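Local coordinates for putative capsular polysaccharide biosynthesis protein (Streptococcus pneumoniae serotype 4, PDB 6EWR), which probably acts as a pyridoxal-phosphate-dependent aminotransferase of the DegT/DnrJ/EryC1 family, presumably in the synthesis of a capsular polysaccharide sugar, at residues L235-Q240 with K263-D268; N62-A67 with S198-A203; V172-S177 with A194-F199. All coordinates share one frame; numbering follows the deposited sequence.

Interactions 2 and 3 build one cofactor site from two sides. They share Ser198 and Phe199 on strand 196-200, their centres lie about 12 Å apart, and both touch the same PMP: interaction 2 grips its phosphate, while interaction 3 places Asp176 against its pyridine nitrogen. Interaction 1 belongs to the other active site of the dimer, since its His238 and Lys263 approach the PMP held by the second subunit. Its centre is about 14 Å from that of interaction 2, which it touches through Cys264 O and Asn62 N, 2.8 Å apart, and about 20 Å from that of interaction 3, whose nearest atoms stay about 8 Å away.

Interaction 1 (L235-Q240 with K263-D268); sequences LSLHGQ and KCNMTD. With PMP (4'-deoxy-4'-aminopyridoxal-5'-phosphate), chain F.
Ser236 and Cys264 meet through their backbones. Cys264 N donates to Ser236 O over 3.0 Å in a fairly straight bond (160° at the hydrogen). The same oxygen also receives a CA-H...O contact from Lys263 CA at 3.3 Å, so one carbonyl at the end of helix 225-236 holds two successive residues of the loop. Leu237 then leaves helical geometry, forms a single bridge with Lys263 and starts a type I' turn to Gln240.

Van der Waals contacts surround this link. Cys264 SG rests on Ser236 CB at 4.1 Å. The aliphatic part of Lys263 runs obliquely past the His238 ring, with CB and CD each 3.8 Å from NE2. The Lys263 chain starts out extended (chi1 -179°) and bends at chi2 (54°), which carries CD past the ring and lets NZ come 3.8 Å from Leu237 CD2.

Lys263 NZ donates to Asn265 OD1 at 2.7 Å, tilted out of the plane of the amide carbonyl, and also forms a salt bridge with Glu211 of the second subunit; Asn265 ND2 bonds to Thr38 and to that same glutamate. The PMP of the second subunit brings its phosphate oxygen O3P to 3.3 Å from Lys263 CE. That oxygen also lies at the edge of the His238 ring, 3.9 Å from CE1, while His238 NE2 bonds to Thr65 OG1 of the second subunit. The contact therefore faces the phosphate of the cofactor bound to the partner subunit, as DegT-family dimers build their sites from both chains.

Behind it, Cys264 packs on Ala66 and Leu70 of helix 64-74, Ser236 meets Leu61 of strand 58-61, and Met266 reaches Leu45 of helix 40-53 just before Thr267 caps helix 268-299.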
loop_
_atom_site.group_PDB
_atom_site.type_symbol
_atom_site.label_atom_id
_atom_site.label_comp_id
_atom_site.label_asym_id
_atom_site.label_seq_id
_atom_site.Cartn_x
_atom_site.Cartn_y
_atom_site.Cartn_z
ATOM N N LEU A 235 3.230 -1.332 -12.066
ATOM C CA LEU A 235 2.396 -0.371 -11.334
ATOM C C LEU A 235 2.477 -0.547 -9.827
ATOM O O LEU A 235 2.261 0.409 -9.105
ATOM C CB LEU A 235 0.929 -0.455 -11.767
ATOM C CG LEU A 235 0.672 -0.133 -13.247
ATOM C CD1 LEU A 235 -0.761 -0.466 -13.659
ATOM C CD2 LEU A 235 1.003 1.314 -13.570
ATOM N N SER A 236 2.777 -1.765 -9.361
ATOM C CA SER A 236 2.823 -2.086 -7.925
ATOM C C SER A 236 4.156 -1.726 -7.242
ATOM O O SER A 236 4.202 -1.575 -6.017
ATOM C CB SER A 236 2.516 -3.580 -7.701
ATOM O OG SER A 236 3.489 -4.433 -8.270
ATOM N N LEU A 237 5.225 -1.588 -8.032
ATOM C CA LEU A 237 6.578 -1.399 -7.511
ATOM C C LEU A 237 7.222 -0.128 -8.115
ATOM O O LEU A 237 8.287 -0.193 -8.726
ATOM C CB LEU A 237 7.417 -2.655 -7.815
ATOM C CG LEU A 237 7.871 -3.747 -6.808
ATOM C CD1 LEU A 237 8.927 -4.551 -7.549
ATOM C CD2 LEU A 237 8.489 -3.277 -5.486
ATOM N N HIS A 238 6.548 1.005 -7.949
ATOM C CA HIS A 238 7.017 2.336 -8.369
ATOM C C HIS A 238 7.274 2.554 -9.859
ATOM O O HIS A 238 7.951 3.509 -10.223
ATOM C CB HIS A 238 8.301 2.722 -7.621
ATOM C CG HIS A 238 8.164 2.743 -6.135
ATOM N ND1 HIS A 238 9.031 2.082 -5.302
ATOM C CD2 HIS A 238 7.313 3.423 -5.336
ATOM C CE1 HIS A 238 8.724 2.352 -4.044
ATOM N NE2 HIS A 238 7.665 3.143 -4.039
ATOM N N GLY A 239 6.749 1.697 -10.722
ATOM C CA GLY A 239 6.993 1.839 -12.153
ATOM C C GLY A 239 8.340 1.329 -12.592
ATOM O O GLY A 239 8.756 1.589 -13.704
ATOM N N GLN A 240 9.015 0.578 -11.735
ATOM C CA GLN A 240 10.379 0.136 -12.015
ATOM C C GLN A 240 10.399 -0.973 -13.072
ATOM O O GLN A 240 9.620 -1.922 -12.979
ATOM C CB GLN A 240 11.052 -0.364 -10.729
ATOM C CG GLN A 240 12.527 -0.090 -10.641
ATOM C CD GLN A 240 13.177 -0.653 -9.390
ATOM O OE1 GLN A 240 13.097 -0.043 -8.311
ATOM N NE2 GLN A 240 13.846 -1.822 -9.524
ATOM N N LYS A 263 2.863 1.649 -4.698
ATOM C CA LYS A 263 3.631 0.800 -3.795
ATOM C C LYS A 263 2.649 -0.125 -3.069
ATOM O O LYS A 263 2.165 0.194 -1.978
ATOM C CB LYS A 263 4.426 1.657 -2.817
ATOM C CG LYS A 263 5.317 0.923 -1.790
ATOM C CD LYS A 263 6.267 -0.035 -2.465
ATOM C CE LYS A 263 7.344 -0.603 -1.541
ATOM N NZ LYS A 263 7.851 -1.941 -1.963
ATOM N N CYS A 264 2.353 -1.262 -3.699
ATOM C CA CYS A 264 1.393 -2.180 -3.134
ATOM C C CYS A 264 1.717 -3.637 -3.314
ATOM O O CYS A 264 0.826 -4.448 -3.283
ATOM C CB CYS A 264 -0.024 -1.842 -3.632
ATOM S SG CYS A 264 -0.223 -1.639 -5.424
ATOM N N ASN A 265 2.999 -3.988 -3.422
ATOM C CA ASN A 265 3.472 -5.394 -3.514
ATOM C C ASN A 265 3.221 -6.166 -2.230
ATOM O O ASN A 265 3.120 -5.575 -1.162
ATOM C CB ASN A 265 4.990 -5.453 -3.822
ATOM C CG ASN A 265 5.855 -4.738 -2.772
ATOM O OD1 ASN A 265 5.683 -3.530 -2.506
ATOM N ND2 ASN A 265 6.791 -5.488 -2.145
ATOM N N MET A 266 3.124 -7.492 -2.343
ATOM C CA MET A 266 2.954 -8.337 -1.160
ATOM C C MET A 266 4.310 -8.891 -0.703
ATOM O O MET A 266 5.097 -9.361 -1.519
ATOM C CB MET A 266 1.996 -9.492 -1.466
ATOM C CG MET A 266 1.949 -10.548 -0.360
ATOM S SD MET A 266 0.906 -11.948 -0.736
ATOM C CE MET A 266 -0.721 -11.213 -0.580
ATOM N N THR A 267 4.513 -8.903 0.607
ATOM C CA THR A 267 5.703 -9.473 1.220
ATOM C C THR A 267 5.599 -10.972 1.353
ATOM O O THR A 267 4.497 -11.511 1.495
ATOM C CB THR A 267 5.921 -8.941 2.653
ATOM O OG1 THR A 267 4.910 -9.459 3.536
ATOM C CG2 THR A 267 5.949 -7.404 2.661
ATOM N N ASP A 268 6.747 -11.640 1.365
ATOM C CA ASP A 268 6.805 -13.082 1.636
ATOM C C ASP A 268 6.376 -13.439 3.069
ATOM O O ASP A 268 6.110 -14.613 3.356
ATOM C CB ASP A 268 8.208 -13.648 1.354
ATOM C CG ASP A 268 8.384 -14.096 -0.078
ATOM O OD1 ASP A 268 7.595 -13.709 -0.961
ATOM O OD2 ASP A 268 9.323 -14.894 -0.320
HETATM N N1 PMP F . 12.385 7.852 -0.591
HETATM C C2 PMP F . 13.625 7.289 -0.803
HETATM C C2A PMP F . 14.869 8.137 -0.932
HETATM C C3 PMP F . 13.783 5.824 -0.943
HETATM O O3 PMP F . 14.988 5.223 -1.154
HETATM C C4 PMP F . 12.551 5.006 -0.831
HETATM C C4A PMP F . 12.674 3.500 -0.973
HETATM N N4A PMP F . 12.722 2.852 0.358
HETATM C C5 PMP F . 11.239 5.735 -0.600
HETATM C C6 PMP F . 11.239 7.149 -0.479
HETATM C C5A PMP F . 9.954 4.944 -0.455
HETATM O O4P PMP F . 10.053 4.015 0.648
HETATM P P PMP F . 8.959 2.815 0.756
HETATM O O1P PMP F . 7.619 3.319 0.313
HETATM O O2P PMP F . 8.911 2.264 2.199
HETATM O O3P PMP F . 9.292 1.736 -0.195
#

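Interaction 2 (N62-A67 with S198-A203). With PMP (4'-deoxy-4'-aminopyridoxal-5'-phosphate), chain E.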
loop_
_atom_site.group_PDB
_atom_site.type_symbol
_atom_site.label_atom_id
_atom_site.label_comp_id
_atom_site.label_asym_id
_atom_site.label_seq_id
_atom_site.Cartn_x
_atom_site.Cartn_y
_atom_site.Cartn_z
ATOM N N ASN A 62 -0.960 -5.849 -1.583
ATOM C CA ASN A 62 -1.191 -5.531 -0.158
ATOM C C ASN A 62 -2.636 -5.279 0.254
ATOM O O ASN A 62 -2.896 -5.170 1.449
ATOM C CB ASN A 62 -0.303 -4.363 0.341
ATOM C CG ASN A 62 -0.657 -3.007 -0.290
ATOM O OD1 ASN A 62 -1.667 -2.848 -1.018
ATOM N ND2 ASN A 62 0.173 -2.014 -0.008
ATOM N N SER A 63 -3.544 -5.154 -0.718
ATOM C CA SER A 63 -4.995 -5.101 -0.425
ATOM C C SER A 63 -5.828 -5.425 -1.661
ATOM O O SER A 63 -5.323 -5.383 -2.778
ATOM C CB SER A 63 -5.390 -3.707 0.094
ATOM O OG SER A 63 -5.260 -2.728 -0.914
ATOM N N ALA A 64 -7.114 -5.732 -1.464
ATOM C CA ALA A 64 -8.068 -5.818 -2.595
ATOM C C ALA A 64 -8.318 -4.456 -3.206
ATOM O O ALA A 64 -8.609 -4.335 -4.395
ATOM C CB ALA A 64 -9.408 -6.414 -2.128
ATOM N N THR A 65 -8.269 -3.429 -2.359
ATOM C CA THR A 65 -8.407 -2.040 -2.792
ATOM C C THR A 65 -7.279 -1.675 -3.743
ATOM O O THR A 65 -7.549 -1.035 -4.775
ATOM C CB THR A 65 -8.443 -1.073 -1.592
ATOM O OG1 THR A 65 -9.553 -1.433 -0.737
ATOM C CG2 THR A 65 -8.611 0.360 -2.072
ATOM N N ALA A 66 -6.037 -2.096 -3.424
ATOM C CA ALA A 66 -4.925 -1.969 -4.365
ATOM C C ALA A 66 -5.168 -2.733 -5.693
ATOM O O ALA A 66 -4.949 -2.198 -6.801
ATOM C CB ALA A 66 -3.632 -2.440 -3.725
ATOM N N ALA A 67 -5.616 -3.990 -5.573
ATOM C CA ALA A 67 -5.906 -4.833 -6.729
ATOM C C ALA A 67 -6.988 -4.256 -7.623
ATOM O O ALA A 67 -6.843 -4.270 -8.851
ATOM C CB ALA A 67 -6.313 -6.229 -6.289
ATOM N N SER A 198 -10.870 -9.065 -8.259
ATOM C CA SER A 198 -10.000 -8.712 -7.116
ATOM C C SER A 198 -10.399 -9.471 -5.853
ATOM O O SER A 198 -11.585 -9.616 -5.572
ATOM C CB SER A 198 -10.060 -7.209 -6.832
ATOM O OG SER A 198 -11.396 -6.846 -6.534
ATOM N N PHE A 199 -9.415 -9.953 -5.106
ATOM C CA PHE A 199 -9.635 -10.698 -3.836
ATOM C C PHE A 199 -9.009 -9.951 -2.628
ATOM O O PHE A 199 -8.030 -9.237 -2.765
ATOM C CB PHE A 199 -9.037 -12.126 -3.943
ATOM C CG PHE A 199 -9.803 -13.060 -4.874
ATOM C CD1 PHE A 199 -11.058 -13.562 -4.511
ATOM C CD2 PHE A 199 -9.266 -13.447 -6.113
ATOM C CE1 PHE A 199 -11.760 -14.414 -5.359
ATOM C CE2 PHE A 199 -9.976 -14.309 -6.964
ATOM C CZ PHE A 199 -11.224 -14.780 -6.591
ATOM N N SER A 200 -9.588 -10.135 -1.446
ATOM C CA SER A 200 -9.071 -9.581 -0.173
ATOM C C SER A 200 -8.669 -10.734 0.723
ATOM O O SER A 200 -9.412 -11.707 0.877
ATOM C CB SER A 200 -10.156 -8.755 0.569
ATOM O OG SER A 200 -9.642 -8.116 1.739
ATOM N N PHE A 201 -7.505 -10.583 1.339
ATOM C CA PHE A 201 -7.002 -11.502 2.357
ATOM C C PHE A 201 -6.856 -10.740 3.698
ATOM O O PHE A 201 -5.978 -11.024 4.514
ATOM C CB PHE A 201 -5.663 -12.114 1.917
ATOM C CG PHE A 201 -5.601 -12.533 0.475
ATOM C CD1 PHE A 201 -6.686 -13.160 -0.163
ATOM C CD2 PHE A 201 -4.413 -12.380 -0.252
ATOM C CE1 PHE A 201 -6.591 -13.562 -1.498
ATOM C CE2 PHE A 201 -4.305 -12.784 -1.579
ATOM C CZ PHE A 201 -5.407 -13.350 -2.201
ATOM N N HIS A 202 -7.735 -9.778 3.926
ATOM C CA HIS A 202 -7.764 -9.006 5.175
ATOM C C HIS A 202 -8.064 -9.916 6.371
ATOM O O HIS A 202 -8.733 -10.936 6.220
ATOM C CB HIS A 202 -8.852 -7.946 5.059
ATOM C CG HIS A 202 -8.953 -7.031 6.231
ATOM N ND1 HIS A 202 -9.767 -7.289 7.311
ATOM C CD2 HIS A 202 -8.387 -5.831 6.464
ATOM C CE1 HIS A 202 -9.671 -6.299 8.175
ATOM N NE2 HIS A 202 -8.850 -5.393 7.674
ATOM N N ALA A 203 -7.595 -9.521 7.549
ATOM C CA ALA A 203 -7.770 -10.295 8.806
ATOM C C ALA A 203 -9.127 -10.940 8.984
ATOM O O ALA A 203 -9.209 -12.094 9.345
ATOM C CB ALA A 203 -7.445 -9.413 10.015
HETATM N N1 PMP E . -15.010 -4.774 -1.241
HETATM C C2 PMP E . -15.757 -5.283 -0.218
HETATM C C2A PMP E . -17.192 -5.664 -0.439
HETATM C C3 PMP E . -15.165 -5.457 1.127
HETATM O O3 PMP E . -15.872 -5.938 2.199
HETATM C C4 PMP E . -13.744 -5.064 1.265
HETATM C C4A PMP E . -13.092 -5.230 2.618
HETATM N N4A PMP E . -12.236 -4.108 3.039
HETATM C C5 PMP E . -13.010 -4.521 0.067
HETATM C C6 PMP E . -13.708 -4.406 -1.138
HETATM C C5A PMP E . -11.546 -4.098 0.167
HETATM O O4P PMP E . -10.796 -4.975 1.041
HETATM P P PMP E . -9.275 -4.660 1.446
HETATM O O1P PMP E . -8.780 -3.598 0.516
HETATM O O2P PMP E . -8.437 -5.946 1.339
HETATM O O3P PMP E . -9.274 -4.136 2.847
#
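Ala64 and Ala67, one helical turn apart, lay their methyls against Ser198, Phe199 and Ser200 where strand 196-200 ends beside the start of helix 64-74. Taken in order, Ser63 is the N-cap: its OG accepts from Ala66 N at 2.7 Å, and its CB lies close to the phosphate of PMP. Ala64 makes the tightest approach to the strand, with CB 3.2 Å from Phe199 O and 3.6 Å from Ser200 CB; the methyl sits directly against the strand backbone. Its backbone N donates almost straight (167°) to O2P of the phosphate. Thr65, whose CB points away from the strand, holds a different oxygen, O1P, twice: through its backbone N and through OG1, 2.6 Å away. Ala67 CB, a turn later, settles on Ser198 CB at 3.9 Å.

From the strand side Ser200 adds its hydroxyl. A chi1 of -175° swings OG out to O2P, 2.5 Å away, and a weak bond from His202 N also comes to this OG.

No hydrogen bond joins the two segments directly; the phosphate does so, since Ala64 N and Ser200 OG share O2P. The negative phosphate at the N-terminal turn of helix 64-74 is probably also favoured by the helix dipole, consistent with the cofactor being held by its phosphate.

Interaction 3 (V172-S177 with A194-F199); sequences VIVSDS and ADFTSF. With PMP (4'-deoxy-4'-aminopyridoxal-5'-phosphate), chain E.
Ser175 and its neighbours pair in parallel with Phe196, Thr197 and Ser198, the short strand axes running 4.4 Å apart at 15°. Ser175 N donates to Phe196 O at 2.7 Å, and Ser175 O accepts from Ser198 N at 3.0 Å in a nearly linear bond (171°). At the start of the pair Phe196 N reaches Ile173 O, and the carboxylate of Asp195 turns back so that OD2 takes Ile173 N at 2.7 Å on its anti lone pair, a side chain standing in for a backbone acceptor.

Side chains pack on both faces. On one, Val172 CG1 touches the edge of the Phe196 ring, 3.8 Å from CD1, and both methyls of Val174 meet Phe196 CB. On the other, Thr197 CG2 lies 3.6 Å from Ser175 OG and covers one face of the Phe199 ring near its rim. Ala194 CB abuts Ser175 CB.

The register delivers Asp176 to the cofactor. Its side chain extends at a chi1 of -175°, and OD2 comes to 2.7 Å from N1 of the PMP pyridine, the place of the conserved aspartate in fold-type I aminotransferases. In the second shell, Ser93 bonds to OD2 and Ala178 N to OD1, steadying the carboxylate, while Arg170 forms a salt bridge with Asp195.

Both strands lie inside the mixed sheet, between 129-132 and the antiparallel 213-217. Helix 64-74 covers the Val174, Phe196 and Ser198 face; on the other, Tyr144 and Leu147 of helix 144-153 pack against Ile173, and Tyr144 against Ser175 and Ala194.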
loop_
_atom_site.group_PDB
_atom_site.type_symbol
_atom_site.label_atom_id
_atom_site.label_comp_id
_atom_site.label_asym_id
_atom_site.label_seq_id
_atom_site.Cartn_x
_atom_site.Cartn_y
_atom_site.Cartn_z
ATOM N N VAL A 172 -16.097 -3.737 -19.658
ATOM C CA VAL A 172 -15.352 -4.773 -18.954
ATOM C C VAL A 172 -16.016 -5.078 -17.613
ATOM O O VAL A 172 -16.301 -4.178 -16.847
ATOM C CB VAL A 172 -13.868 -4.339 -18.764
ATOM C CG1 VAL A 172 -13.074 -5.372 -17.943
ATOM C CG2 VAL A 172 -13.219 -4.237 -20.145
ATOM N N ILE A 173 -16.238 -6.345 -17.316
ATOM C CA ILE A 173 -16.811 -6.700 -16.000
ATOM C C ILE A 173 -15.678 -7.084 -15.046
ATOM O O ILE A 173 -14.955 -8.033 -15.329
ATOM C CB ILE A 173 -17.865 -7.817 -16.115
ATOM C CG1 ILE A 173 -18.796 -7.522 -17.299
ATOM C CG2 ILE A 173 -18.645 -7.919 -14.812
ATOM C CD1 ILE A 173 -20.068 -8.347 -17.345
ATOM N N VAL A 174 -15.544 -6.330 -13.951
ATOM C CA VAL A 174 -14.516 -6.534 -12.907
ATOM C C VAL A 174 -15.150 -6.917 -11.588
ATOM O O VAL A 174 -15.808 -6.119 -10.969
ATOM C CB VAL A 174 -13.687 -5.251 -12.653
ATOM C CG1 VAL A 174 -12.633 -5.496 -11.575
ATOM C CG2 VAL A 174 -13.032 -4.771 -13.946
ATOM N N SER A 175 -14.908 -8.130 -11.138
ATOM C CA SER A 175 -15.574 -8.654 -9.946
ATOM C C SER A 175 -14.929 -8.143 -8.685
ATOM O O SER A 175 -13.767 -8.432 -8.441
ATOM C CB SER A 175 -15.549 -10.193 -9.934
ATOM O OG SER A 175 -15.874 -10.715 -8.649
ATOM N N ASP A 176 -15.682 -7.432 -7.850
ATOM C CA ASP A 176 -15.238 -7.251 -6.465
ATOM C C ASP A 176 -15.476 -8.562 -5.675
ATOM O O ASP A 176 -16.526 -8.733 -5.030
ATOM C CB ASP A 176 -15.944 -6.060 -5.812
ATOM C CG ASP A 176 -15.413 -5.772 -4.387
ATOM O OD1 ASP A 176 -14.663 -6.595 -3.815
ATOM O OD2 ASP A 176 -15.735 -4.714 -3.834
ATOM N N SER A 177 -14.514 -9.470 -5.743
ATOM C CA SER A 177 -14.618 -10.750 -5.031
ATOM C C SER A 177 -13.893 -10.733 -3.676
ATOM O O SER A 177 -13.313 -11.740 -3.251
ATOM C CB SER A 177 -14.100 -11.913 -5.888
ATOM O OG SER A 177 -15.107 -12.410 -6.757
ATOM N N ALA A 194 -15.706 -13.292 -14.238
ATOM C CA ALA A 194 -15.619 -11.917 -14.703
ATOM C C ALA A 194 -14.321 -11.702 -15.459
ATOM O O ALA A 194 -13.400 -12.550 -15.364
ATOM C CB ALA A 194 -15.722 -10.963 -13.535
ATOM N N ASP A 195 -14.229 -10.581 -16.183
ATOM C CA ASP A 195 -13.042 -10.308 -17.015
ATOM C C ASP A 195 -11.801 -10.107 -16.144
ATOM O O ASP A 195 -10.745 -10.657 -16.446
ATOM C CB ASP A 195 -13.250 -9.096 -17.944
ATOM C CG ASP A 195 -14.463 -9.260 -18.841
ATOM O OD1 ASP A 195 -14.493 -10.225 -19.650
ATOM O OD2 ASP A 195 -15.400 -8.430 -18.748
ATOM N N PHE A 196 -11.944 -9.312 -15.085
ATOM C CA PHE A 196 -10.947 -9.234 -14.008
ATOM C C PHE A 196 -11.632 -9.458 -12.672
ATOM O O PHE A 196 -12.837 -9.223 -12.546
ATOM C CB PHE A 196 -10.272 -7.869 -13.963
ATOM C CG PHE A 196 -9.483 -7.566 -15.198
ATOM C CD1 PHE A 196 -10.133 -7.153 -16.369
ATOM C CD2 PHE A 196 -8.100 -7.680 -15.208
ATOM C CE1 PHE A 196 -9.427 -6.879 -17.517
ATOM C CE2 PHE A 196 -7.383 -7.396 -16.358
ATOM C CZ PHE A 196 -8.056 -6.994 -17.513
ATOM N N THR A 197 -10.872 -9.932 -11.689
ATOM C CA THR A 197 -11.426 -10.140 -10.359
ATOM C C THR A 197 -10.420 -9.723 -9.323
ATOM O O THR A 197 -9.237 -9.980 -9.505
ATOM C CB THR A 197 -11.772 -11.611 -10.141
ATOM O OG1 THR A 197 -12.685 -12.057 -11.153
ATOM C CG2 THR A 197 -12.419 -11.800 -8.781
ATOM N N SER A 198 -10.870 -9.065 -8.259
ATOM C CA SER A 198 -10.000 -8.712 -7.116
ATOM C C SER A 198 -10.399 -9.471 -5.853
ATOM O O SER A 198 -11.585 -9.616 -5.572
ATOM C CB SER A 198 -10.060 -7.209 -6.832
ATOM O OG SER A 198 -11.396 -6.846 -6.534
ATOM N N PHE A 199 -9.415 -9.953 -5.106
ATOM C CA PHE A 199 -9.635 -10.698 -3.836
ATOM C C PHE A 199 -9.009 -9.951 -2.628
ATOM O O PHE A 199 -8.030 -9.237 -2.765
ATOM C CB PHE A 199 -9.037 -12.126 -3.943
ATOM C CG PHE A 199 -9.803 -13.060 -4.874
ATOM C CD1 PHE A 199 -11.058 -13.562 -4.511
ATOM C CD2 PHE A 199 -9.266 -13.447 -6.113
ATOM C CE1 PHE A 199 -11.760 -14.414 -5.359
ATOM C CE2 PHE A 199 -9.976 -14.309 -6.964
ATOM C CZ PHE A 199 -11.224 -14.780 -6.591
HETATM N N1 PMP E . -15.010 -4.774 -1.241
HETATM C C2 PMP E . -15.757 -5.283 -0.218
HETATM C C2A PMP E . -17.192 -5.664 -0.439
HETATM C C3 PMP E . -15.165 -5.457 1.127
HETATM O O3 PMP E . -15.872 -5.938 2.199
HETATM C C4 PMP E . -13.744 -5.064 1.265
HETATM C C4A PMP E . -13.092 -5.230 2.618
HETATM N N4A PMP E . -12.236 -4.108 3.039
HETATM C C5 PMP E . -13.010 -4.521 0.067
HETATM C C6 PMP E . -13.708 -4.406 -1.138
HETATM C C5A PMP E . -11.546 -4.098 0.167
HETATM O O4P PMP E . -10.796 -4.975 1.041
HETATM P P PMP E . -9.275 -4.660 1.446
HETATM O O1P PMP E . -8.780 -3.598 0.516
HETATM O O2P PMP E . -8.437 -5.946 1.339
HETATM O O3P PMP E . -9.274 -4.136 2.847
#